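Local coordinates for protein CurH (Lyngbya majuscula, PDB 3KG7) that probably dehydrates beta-hydroxyacyl intermediates to enoyl products, as the dehydratase domain of the CurH module in curacin polyketide biosynthesis, at residues 67-73 and 229-235; 97-101 and 123-127; 9-13 and 56-61. All blocks are in the same frame, centred on the assembly; numbering follows the deposited sequence.

Contact 1. Residues 67-73 and 229-235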
loop_
_atom_site.group_PDB
_atom_site.type_symbol
_atom_site.label_atom_id
_atom_site.label_comp_id
_atom_site.label_asym_id
_atom_site.label_seq_id
_atom_site.Cartn_x
_atom_site.Cartn_y
_atom_site.Cartn_z
ATOM N N ALA C 67 5.335 -17.233 16.367
ATOM C CA ALA C 67 4.261 -18.199 16.495
ATOM C C ALA C 67 3.059 -17.679 15.724
ATOM O O ALA C 67 2.708 -16.507 15.824
ATOM C CB ALA C 67 3.912 -18.394 17.949
ATOM N N VAL C 68 2.441 -18.546 14.932
ATOM C CA VAL C 68 1.291 -18.143 14.118
ATOM C C VAL C 68 0.103 -19.004 14.472
ATOM O O VAL C 68 0.199 -20.231 14.471
ATOM C CB VAL C 68 1.578 -18.231 12.611
ATOM C CG1 VAL C 68 0.483 -17.536 11.838
ATOM C CG2 VAL C 68 2.918 -17.573 12.281
ATOM N N GLU C 69 -1.014 -18.367 14.796
ATOM C CA GLU C 69 -2.167 -19.110 15.293
ATOM C C GLU C 69 -3.456 -18.829 14.530
ATOM O O GLU C 69 -3.555 -17.838 13.807
ATOM C CB GLU C 69 -2.342 -18.917 16.809
ATOM C CG GLU C 69 -2.210 -17.489 17.310
ATOM C CD GLU C 69 -1.886 -17.421 18.799
ATOM O OE1 GLU C 69 -2.527 -16.620 19.517
ATOM O OE2 GLU C 69 -0.991 -18.170 19.257
ATOM N N ASP C 70 -4.430 -19.727 14.698
ATOM C CA ASP C 70 -5.738 -19.671 14.016
ATOM C C ASP C 70 -5.606 -19.433 12.513
ATOM O O ASP C 70 -6.120 -18.446 11.971
ATOM C CB ASP C 70 -6.653 -18.624 14.653
ATOM C CG ASP C 70 -6.812 -18.825 16.145
ATOM O OD1 ASP C 70 -5.937 -18.356 16.911
ATOM O OD2 ASP C 70 -7.819 -19.450 16.546
ATOM N N ILE C 71 -4.898 -20.347 11.859
ATOM C CA ILE C 71 -4.638 -20.266 10.432
ATOM C C ILE C 71 -5.775 -20.942 9.689
ATOM O O ILE C 71 -6.136 -22.076 10.007
ATOM C CB ILE C 71 -3.297 -20.942 10.053
ATOM C CG1 ILE C 71 -2.130 -20.312 10.832
ATOM C CG2 ILE C 71 -3.057 -20.838 8.540
ATOM C CD1 ILE C 71 -0.915 -21.218 10.982
ATOM N N ASN C 72 -6.353 -20.230 8.724
ATOM C CA ASN C 72 -7.371 -20.806 7.841
ATOM C C ASN C 72 -7.057 -20.599 6.366
ATOM O O ASN C 72 -6.559 -19.538 5.957
ATOM C CB ASN C 72 -8.757 -20.236 8.132
ATOM C CG ASN C 72 -9.099 -20.251 9.604
ATOM O OD1 ASN C 72 -8.526 -19.486 10.391
ATOM N ND2 ASN C 72 -10.048 -21.105 9.985
ATOM N N PHE C 73 -7.344 -21.621 5.572
ATOM C CA PHE C 73 -7.229 -21.506 4.129
ATOM C C PHE C 73 -8.613 -21.540 3.515
ATOM O O PHE C 73 -9.419 -22.429 3.803
ATOM C CB PHE C 73 -6.361 -22.615 3.544
ATOM C CG PHE C 73 -5.139 -22.906 4.349
ATOM C CD1 PHE C 73 -4.148 -21.941 4.507
ATOM C CD2 PHE C 73 -4.976 -24.149 4.958
ATOM C CE1 PHE C 73 -3.017 -22.207 5.267
ATOM C CE2 PHE C 73 -3.836 -24.427 5.724
ATOM C CZ PHE C 73 -2.856 -23.455 5.875
ATOM N N TRP C 229 -6.980 -27.235 5.382
ATOM C CA TRP C 229 -8.152 -26.421 5.687
ATOM C C TRP C 229 -7.929 -25.435 6.836
ATOM O O TRP C 229 -8.389 -24.290 6.786
ATOM C CB TRP C 229 -9.356 -27.325 5.965
ATOM C CG TRP C 229 -10.607 -26.581 6.325
ATOM C CD1 TRP C 229 -11.157 -25.520 5.656
ATOM C CD2 TRP C 229 -11.474 -26.851 7.434
ATOM N NE1 TRP C 229 -12.307 -25.110 6.287
ATOM C CE2 TRP C 229 -12.526 -25.908 7.380
ATOM C CE3 TRP C 229 -11.461 -27.794 8.473
ATOM C CZ2 TRP C 229 -13.560 -25.883 8.326
ATOM C CZ3 TRP C 229 -12.489 -27.765 9.415
ATOM C CH2 TRP C 229 -13.525 -26.817 9.331
ATOM N N ARG C 230 -7.246 -25.894 7.879
ATOM C CA ARG C 230 -6.835 -25.020 8.971
ATOM C C ARG C 230 -5.678 -25.612 9.769
ATOM O O ARG C 230 -5.456 -26.829 9.762
ATOM C CB ARG C 230 -8.020 -24.647 9.884
ATOM C CG ARG C 230 -8.512 -25.738 10.819
ATOM C CD ARG C 230 -9.599 -25.211 11.752
ATOM N NE ARG C 230 -10.437 -26.298 12.273
ATOM C CZ ARG C 230 -11.543 -26.139 12.999
ATOM N NH1 ARG C 230 -11.987 -24.929 13.327
ATOM N NH2 ARG C 230 -12.212 -27.205 13.406
ATOM N N VAL C 231 -4.937 -24.728 10.434
ATOM C CA VAL C 231 -3.830 -25.095 11.313
ATOM C C VAL C 231 -4.001 -24.329 12.620
ATOM O O VAL C 231 -4.094 -23.102 12.611
ATOM C CB VAL C 231 -2.456 -24.735 10.687
ATOM C CG1 VAL C 231 -1.314 -25.035 11.663
ATOM C CG2 VAL C 231 -2.244 -25.479 9.382
ATOM N N LYS C 232 -4.054 -25.049 13.735
ATOM C CA LYS C 232 -4.231 -24.422 15.039
ATOM C C LYS C 232 -3.069 -23.487 15.359
ATOM O O LYS C 232 -3.278 -22.301 15.590
ATOM C CB LYS C 232 -4.396 -25.492 16.123
ATOM C CG LYS C 232 -4.345 -24.975 17.563
ATOM C CD LYS C 232 -5.679 -24.406 18.044
ATOM C CE LYS C 232 -5.528 -23.821 19.441
ATOM N NZ LYS C 232 -6.844 -23.598 20.087
ATOM N N GLU C 233 -1.852 -24.024 15.351
ATOM C CA GLU C 233 -0.658 -23.243 15.673
ATOM C C GLU C 233 0.541 -23.724 14.871
ATOM O O GLU C 233 0.659 -24.912 14.554
ATOM C CB GLU C 233 -0.365 -23.280 17.187
ATOM C CG GLU C 233 0.964 -22.636 17.608
ATOM C CD GLU C 233 0.825 -21.645 18.766
ATOM O OE1 GLU C 233 -0.270 -21.061 18.929
ATOM O OE2 GLU C 233 1.817 -21.427 19.503
HETATM N N MSE C 234 1.417 -22.784 14.534
HETATM C CA MSE C 234 2.689 -23.098 13.904
HETATM C C MSE C 234 3.761 -22.207 14.523
HETATM O O MSE C 234 3.650 -20.982 14.514
HETATM C CB MSE C 234 2.614 -22.909 12.385
HETATM C CG MSE C 234 3.557 -23.813 11.594
HETATM SE SE MSE C 234 5.302 -23.019 11.217
HETATM C CE MSE C 234 6.456 -24.596 11.195
ATOM N N THR C 235 4.782 -22.830 15.098
ATOM C CA THR C 235 5.886 -22.080 15.687
ATOM C C THR C 235 7.181 -22.426 14.990
ATOM O O THR C 235 7.371 -23.559 14.541
ATOM C CB THR C 235 6.077 -22.392 17.173
ATOM O OG1 THR C 235 6.527 -23.747 17.322
ATOM C CG2 THR C 235 4.777 -22.179 17.938
#
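This antiparallel pair forms the seam of the double hotdog fold: strand 66-73 of the first hotdog lies antiparallel to strand 225-236 of the second, so that their sheets run together. Axes of 67-69 and 233-235 approach to 4.6 Å at 169°, those of 71-73 and 229-231 to 4.7 Å at 165°. Both strands turn a corner, at Asp70 and Lys232, yet the pairing carries on. Val68 and Met234 (a selenomethionine) exchange two hydrogen bonds, Val68 N to Met234 O and Met234 N to Val68 O, each 2.8 Å. At the corner Asp70 N donates to Lys232 O at 3.0 Å; beyond it Ile71 N donates to Val231 O (3.0 Å), Val231 N to Ile71 O (2.9 Å) and Phe73 N to Trp229 O (3.1 Å).

The two faces differ in character. On one, Ile71 CD1 packs 3.9 Å from Val231 CB and 4.2 Å from Met234 CB. On the other, Glu69 OE2 lies 3.0 Å from Glu233 OE1, a close pair of like charges; Lys100 offers Glu69 a salt bridge.

Trp229 and Arg230 both face Thr282, a classic beta bulge against strand 274-286. Helix 52-62 packs on the apolar face, where Ile55 and Leu59 meet Val68, Ile71 and Met234, while strand 117-124 flanks 66-73 and strand 274-286 flanks 225-236.

Contact 2. Residues 97-101 and 123-127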
loop_
_atom_site.group_PDB
_atom_site.type_symbol
_atom_site.label_atom_id
_atom_site.label_comp_id
_atom_site.label_asym_id
_atom_site.label_seq_id
_atom_site.Cartn_x
_atom_site.Cartn_y
_atom_site.Cartn_z
ATOM N N ASN C 97 -4.850 -4.561 20.811
ATOM C CA ASN C 97 -4.680 -4.366 22.245
ATOM C C ASN C 97 -3.922 -5.493 22.936
ATOM O O ASN C 97 -3.131 -5.238 23.837
ATOM C CB ASN C 97 -6.039 -4.137 22.904
ATOM C CG ASN C 97 -6.778 -2.943 22.314
ATOM O OD1 ASN C 97 -6.254 -2.244 21.438
ATOM N ND2 ASN C 97 -8.002 -2.705 22.790
ATOM N N VAL C 98 -4.158 -6.730 22.507
ATOM C CA VAL C 98 -3.418 -7.880 23.036
ATOM C C VAL C 98 -2.054 -8.006 22.346
ATOM O O VAL C 98 -1.218 -8.810 22.745
ATOM C CB VAL C 98 -4.205 -9.211 22.911
ATOM C CG1 VAL C 98 -3.770 -10.191 24.008
ATOM C CG2 VAL C 98 -5.704 -8.967 23.003
ATOM N N GLY C 99 -1.838 -7.193 21.316
ATOM C CA GLY C 99 -0.570 -7.162 20.600
ATOM C C GLY C 99 -0.450 -8.171 19.475
ATOM O O GLY C 99 0.639 -8.369 18.946
ATOM N N LYS C 100 -1.565 -8.813 19.124
ATOM C CA LYS C 100 -1.639 -9.751 18.003
ATOM C C LYS C 100 -1.740 -9.003 16.672
ATOM O O LYS C 100 -2.368 -7.944 16.594
ATOM C CB LYS C 100 -2.883 -10.634 18.115
ATOM C CG LYS C 100 -2.948 -11.573 19.299
ATOM C CD LYS C 100 -4.064 -12.578 19.091
ATOM C CE LYS C 100 -4.648 -13.052 20.409
ATOM N NZ LYS C 100 -3.887 -14.195 20.964
ATOM N N GLN C 101 -1.134 -9.565 15.626
ATOM C CA GLN C 101 -1.206 -8.989 14.279
ATOM C C GLN C 101 -2.005 -9.917 13.372
ATOM O O GLN C 101 -1.615 -11.067 13.136
ATOM C CB GLN C 101 0.192 -8.773 13.680
ATOM C CG GLN C 101 1.080 -7.783 14.413
ATOM C CD GLN C 101 2.561 -7.970 14.077
ATOM O OE1 GLN C 101 3.141 -7.203 13.296
ATOM N NE2 GLN C 101 3.173 -9.001 14.651
ATOM N N SER C 123 -3.303 -15.182 12.655
ATOM C CA SER C 123 -2.796 -14.207 13.606
ATOM C C SER C 123 -1.372 -14.552 13.983
ATOM O O SER C 123 -1.052 -15.716 14.271
ATOM C CB SER C 123 -3.655 -14.167 14.868
ATOM O OG SER C 123 -4.785 -13.317 14.712
ATOM N N VAL C 124 -0.514 -13.538 13.958
ATOM C CA VAL C 124 0.802 -13.633 14.561
ATOM C C VAL C 124 0.589 -13.477 16.065
ATOM O O VAL C 124 -0.018 -12.501 16.506
ATOM C CB VAL C 124 1.718 -12.524 14.021
ATOM C CG1 VAL C 124 3.141 -12.664 14.564
ATOM C CG2 VAL C 124 1.727 -12.563 12.510
ATOM N N SER C 125 1.051 -14.449 16.845
ATOM C CA SER C 125 0.945 -14.381 18.300
ATOM C C SER C 125 1.763 -13.205 18.849
ATOM O O SER C 125 2.796 -12.856 18.278
ATOM C CB SER C 125 1.418 -15.697 18.920
ATOM O OG SER C 125 1.162 -15.740 20.317
ATOM N N GLU C 126 1.298 -12.582 19.932
ATOM C CA GLU C 126 2.073 -11.514 20.577
ATOM C C GLU C 126 3.183 -12.111 21.428
ATOM O O GLU C 126 4.062 -11.395 21.916
ATOM C CB GLU C 126 1.190 -10.588 21.421
ATOM C CG GLU C 126 0.729 -11.156 22.763
ATOM C CD GLU C 126 -0.544 -11.985 22.667
ATOM O OE1 GLU C 126 -1.147 -12.037 21.571
ATOM O OE2 GLU C 126 -0.940 -12.586 23.694
ATOM N N ASN C 127 3.129 -13.431 21.597
ATOM C CA ASN C 127 4.095 -14.144 22.410
ATOM C C ASN C 127 5.011 -15.030 21.601
ATOM O O ASN C 127 4.556 -16.002 20.998
ATOM C CB ASN C 127 3.395 -14.990 23.478
ATOM C CG ASN C 127 3.074 -14.202 24.711
ATOM O OD1 ASN C 127 3.977 -13.788 25.441
ATOM N ND2 ASN C 127 1.785 -13.980 24.956
#
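A surface contact closes the open end of a beta hairpin: the loop 97-101 leads into strand 101-109, and 123-127 is where its partner, strand 117-124, gives way to loop. Regular pairing reaches one rung here. Gln101 and Val124 form an antiparallel hydrogen-bonded pair, CA atoms 5.1 Å apart, in which Val124 N donates to Gln101 O at 2.8 Å and Gln101 N to Val124 O at a longer 3.3 Å. Their side chains share a face of the sheet, Gln101 NE2 coming within 3.7 Å of Val124 CG1, and Val124 goes on to touch Thr58 and Val62 of helix 52-62.

Beyond that rung, side chains replace the ladder. Glu126 points its CA-to-CB bond at the loop, bringing its CG to 3.0 Å from Val98 O and its CB to 3.4 Å from Gly99 O. Gly99 suits this crowding: an ideal CB there would fall 3.3 Å from Glu126 CB and would also clash with the carbonyl of Val98. Asp96 OD2 accepts a hydrogen bond from Lys100 N within the loop, and Ser125 OG accepts one from Asn127 N at 3.3 Å in an ST turn just after strand 117-124.

Lys100 NZ lies 3.5 Å from Glu126 OE1, a long salt bridge, but its stronger partner is Glu69 on strand 66-73. One lysine thus sits between two carboxylates, so its charge is shared between the hairpin end and the neighbouring strand.

Contact 3. Residues 9-13 and 56-61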
loop_
_atom_site.group_PDB
_atom_site.type_symbol
_atom_site.label_atom_id
_atom_site.label_comp_id
_atom_site.label_asym_id
_atom_site.label_seq_id
_atom_site.Cartn_x
_atom_site.Cartn_y
_atom_site.Cartn_z
ATOM N N HIS C 9 11.648 -8.517 -2.398
ATOM C CA HIS C 9 11.894 -9.859 -1.888
ATOM C C HIS C 9 11.265 -10.893 -2.817
ATOM O O HIS C 9 10.106 -10.753 -3.212
ATOM C CB HIS C 9 11.264 -9.979 -0.504
ATOM C CG HIS C 9 11.805 -11.104 0.316
ATOM N ND1 HIS C 9 11.051 -12.207 0.656
ATOM C CD2 HIS C 9 13.024 -11.290 0.883
ATOM C CE1 HIS C 9 11.782 -13.029 1.389
ATOM N NE2 HIS C 9 12.984 -12.496 1.541
ATOM N N ARG C 10 12.028 -11.927 -3.160
ATOM C CA ARG C 10 11.529 -13.024 -4.000
ATOM C C ARG C 10 10.204 -13.621 -3.531
ATOM O O ARG C 10 9.323 -13.905 -4.350
ATOM C CB ARG C 10 12.563 -14.148 -4.119
ATOM C CG ARG C 10 13.013 -14.402 -5.535
ATOM C CD ARG C 10 13.348 -15.863 -5.796
ATOM N NE ARG C 10 12.808 -16.302 -7.082
ATOM C CZ ARG C 10 13.356 -16.045 -8.270
ATOM N NH1 ARG C 10 14.482 -15.349 -8.365
ATOM N NH2 ARG C 10 12.767 -16.486 -9.375
ATOM N N LEU C 11 10.074 -13.818 -2.218
ATOM C CA LEU C 11 8.900 -14.465 -1.650
ATOM C C LEU C 11 7.738 -13.500 -1.397
ATOM O O LEU C 11 6.604 -13.785 -1.775
ATOM C CB LEU C 11 9.267 -15.212 -0.366
ATOM C CG LEU C 11 8.165 -16.006 0.346
ATOM C CD1 LEU C 11 7.760 -17.215 -0.438
ATOM C CD2 LEU C 11 8.635 -16.426 1.727
ATOM N N LEU C 12 8.020 -12.363 -0.769
ATOM C CA LEU C 12 6.961 -11.459 -0.339
ATOM C C LEU C 12 6.571 -10.397 -1.371
ATOM O O LEU C 12 5.452 -9.887 -1.345
ATOM C CB LEU C 12 7.347 -10.792 0.980
ATOM C CG LEU C 12 7.191 -11.622 2.253
ATOM C CD1 LEU C 12 7.741 -10.831 3.410
ATOM C CD2 LEU C 12 5.749 -11.970 2.505
ATOM N N GLY C 13 7.488 -10.067 -2.271
ATOM C CA GLY C 13 7.264 -8.978 -3.204
ATOM C C GLY C 13 7.650 -7.645 -2.599
ATOM O O GLY C 13 8.617 -7.551 -1.826
ATOM N N ALA C 56 4.629 -19.479 5.640
ATOM C CA ALA C 56 5.987 -19.160 5.229
ATOM C C ALA C 56 6.143 -17.669 5.007
ATOM O O ALA C 56 7.083 -17.057 5.524
ATOM C CB ALA C 56 6.327 -19.900 3.971
HETATM N N MSE C 57 5.208 -17.089 4.256
HETATM C CA MSE C 57 5.258 -15.661 3.917
HETATM C C MSE C 57 5.170 -14.775 5.156
HETATM O O MSE C 57 5.923 -13.812 5.305
HETATM C CB MSE C 57 4.145 -15.299 2.940
HETATM C CG MSE C 57 4.343 -15.886 1.570
HETATM SE SE MSE C 57 2.875 -15.418 0.391
HETATM C CE MSE C 57 3.414 -13.623 -0.136
ATOM N N THR C 58 4.247 -15.123 6.043
ATOM C CA THR C 58 4.027 -14.365 7.258
ATOM C C THR C 58 5.269 -14.422 8.139
ATOM O O THR C 58 5.713 -13.388 8.678
ATOM C CB THR C 58 2.791 -14.867 8.022
ATOM O OG1 THR C 58 1.630 -14.748 7.187
ATOM C CG2 THR C 58 2.580 -14.044 9.286
ATOM N N LEU C 59 5.834 -15.624 8.267
ATOM C CA LEU C 59 7.066 -15.809 9.013
ATOM C C LEU C 59 8.197 -14.996 8.401
ATOM O O LEU C 59 9.038 -14.477 9.125
ATOM C CB LEU C 59 7.447 -17.281 9.096
ATOM C CG LEU C 59 6.534 -18.235 9.853
ATOM C CD1 LEU C 59 6.840 -19.654 9.415
ATOM C CD2 LEU C 59 6.706 -18.083 11.356
ATOM N N ALA C 60 8.196 -14.861 7.078
ATOM C CA ALA C 60 9.190 -14.033 6.407
ATOM C C ALA C 60 8.975 -12.548 6.683
ATOM O O ALA C 60 9.940 -11.783 6.734
ATOM C CB ALA C 60 9.214 -14.312 4.916
ATOM N N ALA C 61 7.722 -12.144 6.894
ATOM C CA ALA C 61 7.405 -10.742 7.163
ATOM C C ALA C 61 7.782 -10.292 8.581
ATOM O O ALA C 61 8.309 -9.190 8.784
ATOM C CB ALA C 61 5.941 -10.465 6.892
#
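Leu12 lies over one side of helix 52-62, its two methyls resting on successive parts of the helical surface. Its CD2 approaches Met57 CB to 3.7 Å and Met57 O to 3.4 Å, while its CD1 reaches Ala61 CB at 3.9 Å and Ala60 CB at 4.1 Å. Leu11 packs beside it: its CD2 sits 3.9 Å from Ala60 CB, and its CG is 4.0 Å from CG of Met57, a selenomethionine. The small alanines let both leucines come close, and the joint between the segments is purely van der Waals packing.

Segment 9-13 closes on itself through reciprocal backbone hydrogen bonds, Gly13 N to His9 O (2.9 Å) and His9 N to Gly13 O (3.2 Å), with 10-12 in helical conformation.

Helix 52-62 is the hotdog helix of the first half, wrapped by its sheet; the N-terminal segment packs on it just ahead of strand 14-17. Strand 24-30 sets Tyr26 against Leu12 and Ala61, and its Gln28 NE2 donates to Leu11 O. Pro202, in helix 202-207 of the second hotdog, touches Leu11 and Ala56.

Helix 52-62 and the sheet it packs on tie the three contacts together. Contact 1 joins the two hotdogs; contact 2, its centre about 13 Å away, lies on the next strand, and Glu69 N meets Ser123 O at 2.7 Å and Ala67 O meets Ser125 N at 2.8 Å, both probable hydrogen bonds. Contact 3, centred about 16 Å from contact 1 and 18 Å from contact 2, is linked to them through the helix: Leu59 CD2 lies 3.9 Å from Val68 CG2, and Thr58 CG2 lies 3.6 Å from Val124 CG2. In this family the active site combines residues from both hotdogs, and the seam of contact 1 is where the two halves that supply it join.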